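Local coordinates for protein alkaline phosphatase (Antarctic bacterium, PDB 2W5V) that probably hydrolyses phosphate monoesters at alkaline pH, as alkaline phosphatases do, using a metal cluster of zinc and magnesium ions, at residues I258-L270 / I328-T340. The protein carries 1 engineered substitution. Sequence-based numbering, arbitrary orientation.
Sequences IDWGGHANNASYL and IGPTFSTGGHSAT. With ZN (zinc ion), chain G; MG (magnesium ion), chain J.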
ATOM      1  N   ILE B 258      -0.648  18.017  -1.877  1.00 19.63           N
ATOM      2  CA  ILE B 258      -1.337  16.923  -1.219  1.00 18.40           C
ATOM      3  C   ILE B 258      -0.936  16.914   0.259  1.00 16.73           C
ATOM      4  O   ILE B 258      -1.764  16.704   1.151  1.00 23.70           O
ATOM      5  CB  ILE B 258      -0.995  15.575  -1.872  1.00 19.81           C
ATOM      6  CG1 ILE B 258      -1.439  15.577  -3.343  1.00 17.00           C
ATOM      7  CG2 ILE B 258      -1.659  14.436  -1.103  1.00 22.94           C
ATOM      8  CD1 ILE B 258      -0.714  14.551  -4.222  1.00 22.07           C
ATOM      9  N   ASP B 259       0.341  17.163   0.506  1.00 15.55           N
ATOM     10  CA  ASP B 259       0.893  17.217   1.859  1.00 16.87           C
ATOM     11  C   ASP B 259       0.194  18.292   2.707  1.00 16.29           C
ATOM     12  O   ASP B 259      -0.114  18.081   3.878  1.00 18.24           O
ATOM     13  CB  ASP B 259       2.398  17.502   1.757  1.00 19.87           C
ATOM     14  CG  ASP B 259       3.083  17.588   3.113  1.00 24.48           C
ATOM     15  OD1 ASP B 259       2.981  16.637   3.904  1.00 26.28           O
ATOM     16  OD2 ASP B 259       3.740  18.608   3.381  1.00 32.53           O
ATOM     17  N   TRP B 260      -0.070  19.442   2.100  1.00 15.44           N
ATOM     18  CA  TRP B 260      -0.655  20.560   2.833  1.00 16.56           C
ATOM     19  C   TRP B 260      -2.106  20.286   3.240  1.00 19.45           C
ATOM     20  O   TRP B 260      -2.531  20.660   4.330  1.00 22.95           O
ATOM     21  CB  TRP B 260      -0.531  21.853   2.022  1.00 21.08           C
ATOM     22  CG  TRP B 260       0.887  22.109   1.547  1.00 24.51           C
ATOM     23  CD1 TRP B 260       2.009  21.411   1.904  1.00 26.65           C
ATOM     24  CD2 TRP B 260       1.328  23.145   0.658  1.00 28.41           C
ATOM     25  NE1 TRP B 260       3.117  21.939   1.279  1.00 30.97           N
ATOM     26  CE2 TRP B 260       2.728  23.002   0.509  1.00 33.39           C
ATOM     27  CE3 TRP B 260       0.677  24.177  -0.031  1.00 30.82           C
ATOM     28  CZ2 TRP B 260       3.487  23.851  -0.301  1.00 33.03           C
ATOM     29  CZ3 TRP B 260       1.434  25.022  -0.834  1.00 30.73           C
ATOM     30  CH2 TRP B 260       2.825  24.854  -0.960  1.00 27.65           C
ATOM     31  N   GLY B 261      -2.854  19.619   2.370  1.00 20.53           N
ATOM     32  CA  GLY B 261      -4.186  19.157   2.717  1.00 21.36           C
ATOM     33  C   GLY B 261      -4.138  18.217   3.911  1.00 24.56           C
ATOM     34  O   GLY B 261      -4.984  18.296   4.806  1.00 23.20           O
ATOM     35  N   GLY B 262      -3.151  17.322   3.923  1.00 20.06           N
ATOM     36  CA  GLY B 262      -2.963  16.392   5.029  1.00 16.07           C
ATOM     37  C   GLY B 262      -2.642  17.094   6.345  1.00 21.67           C
ATOM     38  O   GLY B 262      -3.199  16.767   7.391  1.00 20.18           O
ATOM     39  N   HIS B 263      -1.723  18.055   6.291  1.00 20.20           N
ATOM     40  CA  HIS B 263      -1.330  18.813   7.475  1.00 17.93           C
ATOM     41  C   HIS B 263      -2.512  19.556   8.060  1.00 21.57           C
ATOM     42  O   HIS B 263      -2.657  19.635   9.275  1.00 26.68           O
ATOM     43  CB  HIS B 263      -0.226  19.818   7.137  1.00 21.47           C
ATOM     44  CG  HIS B 263       1.143  19.212   7.102  1.00 23.65           C
ATOM     45  ND1 HIS B 263       1.719  18.624   8.208  1.00 26.30           N
ATOM     46  CD2 HIS B 263       2.050  19.109   6.104  1.00 25.12           C
ATOM     47  CE1 HIS B 263       2.922  18.179   7.891  1.00 26.38           C
ATOM     48  NE2 HIS B 263       3.150  18.469   6.622  1.00 21.15           N
ATOM     49  N   ALA B 264      -3.361  20.092   7.192  1.00 22.78           N
ATOM     50  CA  ALA B 264      -4.500  20.884   7.635  1.00 22.85           C
ATOM     51  C   ALA B 264      -5.677  20.005   8.043  1.00 28.16           C
ATOM     52  O   ALA B 264      -6.689  20.509   8.536  1.00 27.61           O
ATOM     53  CB  ALA B 264      -4.919  21.853   6.547  1.00 25.54           C
ATOM     54  N   ASN B 265      -5.533  18.694   7.858  1.00 22.61           N
ATOM     55  CA  ASN B 265      -6.648  17.760   8.044  1.00 23.35           C
ATOM     56  C   ASN B 265      -7.866  18.237   7.254  1.00 28.87           C
ATOM     57  O   ASN B 265      -8.994  18.280   7.766  1.00 25.09           O
ATOM     58  CB  ASN B 265      -6.987  17.583   9.527  1.00 22.54           C
ATOM     59  CG  ASN B 265      -5.916  16.812  10.300  1.00 22.40           C
ATOM     60  OD1 ASN B 265      -4.846  16.468   9.774  1.00 25.87           O
ATOM     61  ND2 ASN B 265      -6.206  16.531  11.558  1.00 18.75           N
ATOM     62  N   ASN B 266      -7.615  18.610   6.001  1.00 27.74           N
ATOM     63  CA  ASN B 266      -8.636  19.161   5.115  1.00 24.24           C
ATOM     64  C   ASN B 266      -8.923  18.201   3.957  1.00 23.69           C
ATOM     65  O   ASN B 266      -8.218  18.209   2.953  1.00 22.72           O
ATOM     66  CB  ASN B 266      -8.160  20.517   4.568  1.00 24.91           C
ATOM     67  CG  ASN B 266      -9.208  21.209   3.707  1.00 30.83           C
ATOM     68  OD1 ASN B 266     -10.099  20.566   3.143  1.00 27.03           O
ATOM     69  ND2 ASN B 266      -9.099  22.527   3.595  1.00 26.78           N
ATOM     70  N   ALA B 267      -9.958  17.380   4.091  1.00 21.83           N
ATOM     71  CA  ALA B 267     -10.235  16.342   3.100  1.00 21.75           C
ATOM     72  C   ALA B 267     -10.424  16.859   1.673  1.00 21.16           C
ATOM     73  O   ALA B 267      -9.838  16.314   0.731  1.00 20.07           O
ATOM     74  CB  ALA B 267     -11.439  15.479   3.524  1.00 18.39           C
ATOM     75  N   SER B 268     -11.246  17.885   1.488  1.00 22.41           N
ATOM     76  CA  SER B 268     -11.510  18.322   0.122  1.00 26.83           C
ATOM     77  C   SER B 268     -10.247  18.884  -0.530  1.00 17.37           C
ATOM     78  O   SER B 268     -10.030  18.705  -1.725  1.00 26.31           O
ATOM     79  CB  SER B 268     -12.660  19.331   0.046  1.00 22.90           C
ATOM     80  OG  SER B 268     -12.311  20.569   0.629  1.00 25.52           O
ATOM     81  N   TYR B 269      -9.424  19.557   0.262  1.00 22.72           N
ATOM     82  CA  TYR B 269      -8.147  20.083  -0.219  1.00 22.12           C
ATOM     83  C   TYR B 269      -7.269  18.914  -0.664  1.00 24.09           C
ATOM     84  O   TYR B 269      -6.780  18.877  -1.802  1.00 20.96           O
ATOM     85  CB  TYR B 269      -7.485  20.874   0.911  1.00 21.98           C
ATOM     86  CG  TYR B 269      -6.196  21.606   0.580  1.00 26.27           C
ATOM     87  CD1 TYR B 269      -5.777  21.798  -0.734  1.00 24.41           C
ATOM     88  CD2 TYR B 269      -5.417  22.144   1.601  1.00 22.45           C
ATOM     89  CE1 TYR B 269      -4.594  22.488  -1.017  1.00 22.79           C
ATOM     90  CE2 TYR B 269      -4.240  22.833   1.327  1.00 26.75           C
ATOM     91  CZ  TYR B 269      -3.838  23.001   0.019  1.00 22.86           C
ATOM     92  OH  TYR B 269      -2.668  23.686  -0.238  1.00 22.42           O
ATOM     93  N   LEU B 270      -7.088  17.949   0.236  1.00 21.64           N
ATOM     94  CA  LEU B 270      -6.282  16.767  -0.046  1.00 22.80           C
ATOM     95  C   LEU B 270      -6.787  16.056  -1.297  1.00 25.60           C
ATOM     96  O   LEU B 270      -6.017  15.751  -2.212  1.00 20.18           O
ATOM     97  CB  LEU B 270      -6.327  15.811   1.146  1.00 20.20           C
ATOM     98  CG  LEU B 270      -5.385  14.610   1.145  1.00 28.83           C
ATOM     99  CD1 LEU B 270      -5.142  14.158   2.580  1.00 25.16           C
ATOM    100  CD2 LEU B 270      -5.947  13.464   0.290  1.00 25.54           C
ATOM    101  N   ILE B 328     -18.407   6.868   2.750  1.00 20.33           N
ATOM    102  CA  ILE B 328     -17.133   7.211   3.366  1.00 19.56           C
ATOM    103  C   ILE B 328     -17.128   8.623   3.944  1.00 27.46           C
ATOM    104  O   ILE B 328     -17.582   9.570   3.299  1.00 28.57           O
ATOM    105  CB  ILE B 328     -15.993   7.101   2.336  1.00 17.86           C
ATOM    106  CG1 ILE B 328     -15.759   5.640   1.957  1.00 22.77           C
ATOM    107  CG2 ILE B 328     -14.718   7.725   2.885  1.00 15.86           C
ATOM    108  CD1 ILE B 328     -14.912   5.462   0.697  1.00 21.13           C
ATOM    109  N   GLY B 329     -16.612   8.755   5.166  1.00 25.26           N
ATOM    110  CA  GLY B 329     -16.336  10.053   5.761  1.00 24.65           C
ATOM    111  C   GLY B 329     -14.874  10.121   6.186  1.00 27.96           C
ATOM    112  O   GLY B 329     -14.502   9.571   7.223  1.00 25.55           O
ATOM    113  N   PRO B 330     -14.029  10.782   5.377  1.00 25.34           N
ATOM    114  CA  PRO B 330     -12.586  10.829   5.663  1.00 24.62           C
ATOM    115  C   PRO B 330     -12.276  11.361   7.062  1.00 27.30           C
ATOM    116  O   PRO B 330     -12.907  12.316   7.507  1.00 26.55           O
ATOM    117  CB  PRO B 330     -12.048  11.783   4.593  1.00 25.48           C
ATOM    118  CG  PRO B 330     -13.024  11.674   3.473  1.00 31.56           C
ATOM    119  CD  PRO B 330     -14.369  11.485   4.130  1.00 26.01           C
ATOM    120  N   THR B 331     -11.333  10.722   7.747  1.00 21.23           N
ATOM    121  CA  THR B 331     -10.874  11.160   9.063  1.00 23.09           C
ATOM    122  C   THR B 331      -9.348  11.282   9.064  1.00 25.35           C
ATOM    123  O   THR B 331      -8.672  10.800   8.149  1.00 21.47           O
ATOM    124  CB  THR B 331     -11.293  10.171  10.181  1.00 25.78           C
ATOM    125  OG1 THR B 331     -10.802   8.860   9.879  1.00 30.13           O
ATOM    126  CG2 THR B 331     -12.810  10.114  10.314  1.00 31.36           C
ATOM    127  N   PHE B 332      -8.814  11.929  10.098  1.00 17.17           N
ATOM    128  CA  PHE B 332      -7.376  12.122  10.246  1.00 20.27           C
ATOM    129  C   PHE B 332      -7.017  11.833  11.694  1.00 26.12           C
ATOM    130  O   PHE B 332      -7.872  11.916  12.571  1.00 27.25           O
ATOM    131  CB  PHE B 332      -7.003  13.582   9.969  1.00 18.91           C
ATOM    132  CG  PHE B 332      -7.240  14.033   8.558  1.00 20.96           C
ATOM    133  CD1 PHE B 332      -6.233  13.942   7.612  1.00 19.45           C
ATOM    134  CD2 PHE B 332      -8.450  14.599   8.190  1.00 24.53           C
ATOM    135  CE1 PHE B 332      -6.437  14.379   6.321  1.00 20.25           C
ATOM    136  CE2 PHE B 332      -8.662  15.034   6.897  1.00 20.31           C
ATOM    137  CZ  PHE B 332      -7.646  14.932   5.963  1.00 21.31           C
ATOM    138  N   SER B 333      -5.751  11.540  11.961  1.00 26.78           N
ATOM    139  CA  SER B 333      -5.331  11.271  13.331  1.00 25.11           C
ATOM    140  C   SER B 333      -4.099  12.060  13.760  1.00 24.99           C
ATOM    141  O   SER B 333      -3.695  11.986  14.914  1.00 27.15           O
ATOM    142  CB  SER B 333      -5.067   9.776  13.528  1.00 18.71           C
ATOM    143  OG  SER B 333      -3.911   9.368  12.820  1.00 22.97           O
ATOM    144  N   THR B 334      -3.486  12.796  12.839  1.00 21.47           N
ATOM    145  CA  THR B 334      -2.309  13.587  13.186  1.00 19.75           C
ATOM    146  C   THR B 334      -2.204  14.818  12.286  1.00 19.68           C
ATOM    147  O   THR B 334      -2.762  14.854  11.191  1.00 20.89           O
ATOM    148  CB  THR B 334      -0.994  12.735  13.151  1.00 21.87           C
ATOM    149  OG1 THR B 334       0.142  13.567  13.427  1.00 21.05           O
ATOM    150  CG2 THR B 334      -0.805  12.066  11.797  1.00 20.06           C
ATOM    151  N   GLY B 335      -1.509  15.839  12.763  1.00 18.98           N
ATOM    152  CA  GLY B 335      -1.232  16.997  11.937  1.00 20.93           C
ATOM    153  C   GLY B 335       0.094  16.883  11.203  1.00 22.79           C
ATOM    154  O   GLY B 335       0.467  17.781  10.448  1.00 21.23           O
ATOM    155  N   GLY B 336       0.809  15.779  11.418  1.00 17.84           N
ATOM    156  CA  GLY B 336       2.150  15.636  10.871  1.00 16.42           C
ATOM    157  C   GLY B 336       2.322  14.437   9.956  1.00 18.94           C
ATOM    158  O   GLY B 336       1.346  13.793   9.576  1.00 20.62           O
ATOM    159  N   HIS B 337       3.568  14.144   9.598  1.00 14.77           N
ATOM    160  CA  HIS B 337       3.878  12.985   8.761  1.00 16.81           C
ATOM    161  C   HIS B 337       3.742  11.669   9.508  1.00 15.23           C
ATOM    162  O   HIS B 337       3.671  11.650  10.734  1.00 17.24           O
ATOM    163  CB  HIS B 337       5.302  13.086   8.219  1.00 15.20           C
ATOM    164  CG  HIS B 337       5.549  14.321   7.417  1.00 15.06           C
ATOM    165  ND1 HIS B 337       6.797  14.662   6.943  1.00 16.27           N
ATOM    166  CD2 HIS B 337       4.710  15.304   7.021  1.00 20.75           C
ATOM    167  CE1 HIS B 337       6.715  15.800   6.276  1.00 23.33           C
ATOM    168  NE2 HIS B 337       5.458  16.206   6.305  1.00 25.77           N
ATOM    169  N   SER B 338       3.723  10.561   8.761  1.00 14.72           N
ATOM    170  CA  SER B 338       3.719   9.247   9.387  1.00 12.47           C
ATOM    171  C   SER B 338       4.691   8.328   8.653  1.00 17.44           C
ATOM    172  O   SER B 338       5.064   8.603   7.513  1.00 16.35           O
ATOM    173  CB  SER B 338       2.312   8.646   9.407  1.00 14.73           C
ATOM    174  OG  SER B 338       1.977   8.124   8.137  1.00 20.89           O
ATOM    175  N   ALA B 339       5.085   7.241   9.314  1.00 15.13           N
ATOM    176  CA  ALA B 339       6.163   6.389   8.833  1.00 14.76           C
ATOM    177  C   ALA B 339       5.704   5.124   8.093  1.00 19.14           C
ATOM    178  O   ALA B 339       6.485   4.181   7.954  1.00 12.92           O
ATOM    179  CB  ALA B 339       7.102   6.017   9.993  1.00 14.83           C
ATOM    180  N   THR B 340       4.469   5.092   7.599  1.00 15.67           N
ATOM    181  CA  THR B 340       4.032   3.928   6.809  1.00 12.97           C
ATOM    182  C   THR B 340       4.896   3.734   5.571  1.00 14.43           C
ATOM    183  O   THR B 340       5.428   4.693   5.013  1.00 16.14           O
ATOM    184  CB  THR B 340       2.562   4.041   6.347  1.00 15.84           C
ATOM    185  OG1 THR B 340       2.236   2.910   5.517  1.00 17.54           O
ATOM    186  CG2 THR B 340       2.360   5.323   5.559  1.00 17.48           C
TER
HETATM  187 ZN    ZN G1376       4.673  17.930   5.346  0.90 24.13          ZN
HETATM  188 MG    MG J1379     -12.377  21.459   2.944  0.91 30.39          MG
HETATM  189  O   HOH W   1     -11.470  23.425   1.827  1.00 34.13           O
HETATM  190  O   HOH W   2     -13.007  19.114   3.540  1.00 27.94           O
HETATM  191  O   HOH W   3       5.946  20.160   5.574  1.00 38.92           O
HETATM  192  O   HOH W   4     -14.910  21.857   2.539  1.00 35.90           O
HETATM  193  O   HOH W   5     -12.135  22.567   5.213  1.00 47.67           O
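The zinc ion is gripped from both segments: D259 chelates it through both carboxylate oxygens, OD2 at 2.3 Å being nearer than OD1, while H263 NE2 and H337 NE2 each bind at 2.1 Å. Histidine suits this place because one ring nitrogen can take the metal while the other is held by protein. Sharing the zinc brings the H263 and H337 rings rim to rim, planes 42° apart. H263 ND1 donates close to its own ring plane to the carbonyl of G335, N to O 2.7 Å, which, with the zinc on NE2, fixes the imidazole's rotation; H337 ND1 is likewise held, by T82 O. This is one of the paired zinc sites of the alkaline phosphatase active centre, with H302, a ligand of the other zinc, stacked on H337. Helix 258-263 supplies D259 and H263 one turn apart and ends in a Schellman motif at N265, whose positive phi turns the chain over F332. N265 CA lies over the ring centre, a CH-pi contact 3.5 Å from the centroid, and its amide runs nearly parallel to the ring, 6° between planes. CG of F332 sits anti to its carbonyl carbon (chi1 -65°), which directs the ring beneath this turn, with L270 CD1 at its edge, 4.0 Å from CE1. A serine in place of F332 would probably leave the N265 turn without its flat support and open a gap beside L270. Farther along, A267 CB, a lone methyl, packs on P330 CB at 3.9 Å, while N266 OD1 both caps helix 267-291, accepting from Y269 N, and joins S268 OG in binding magnesium.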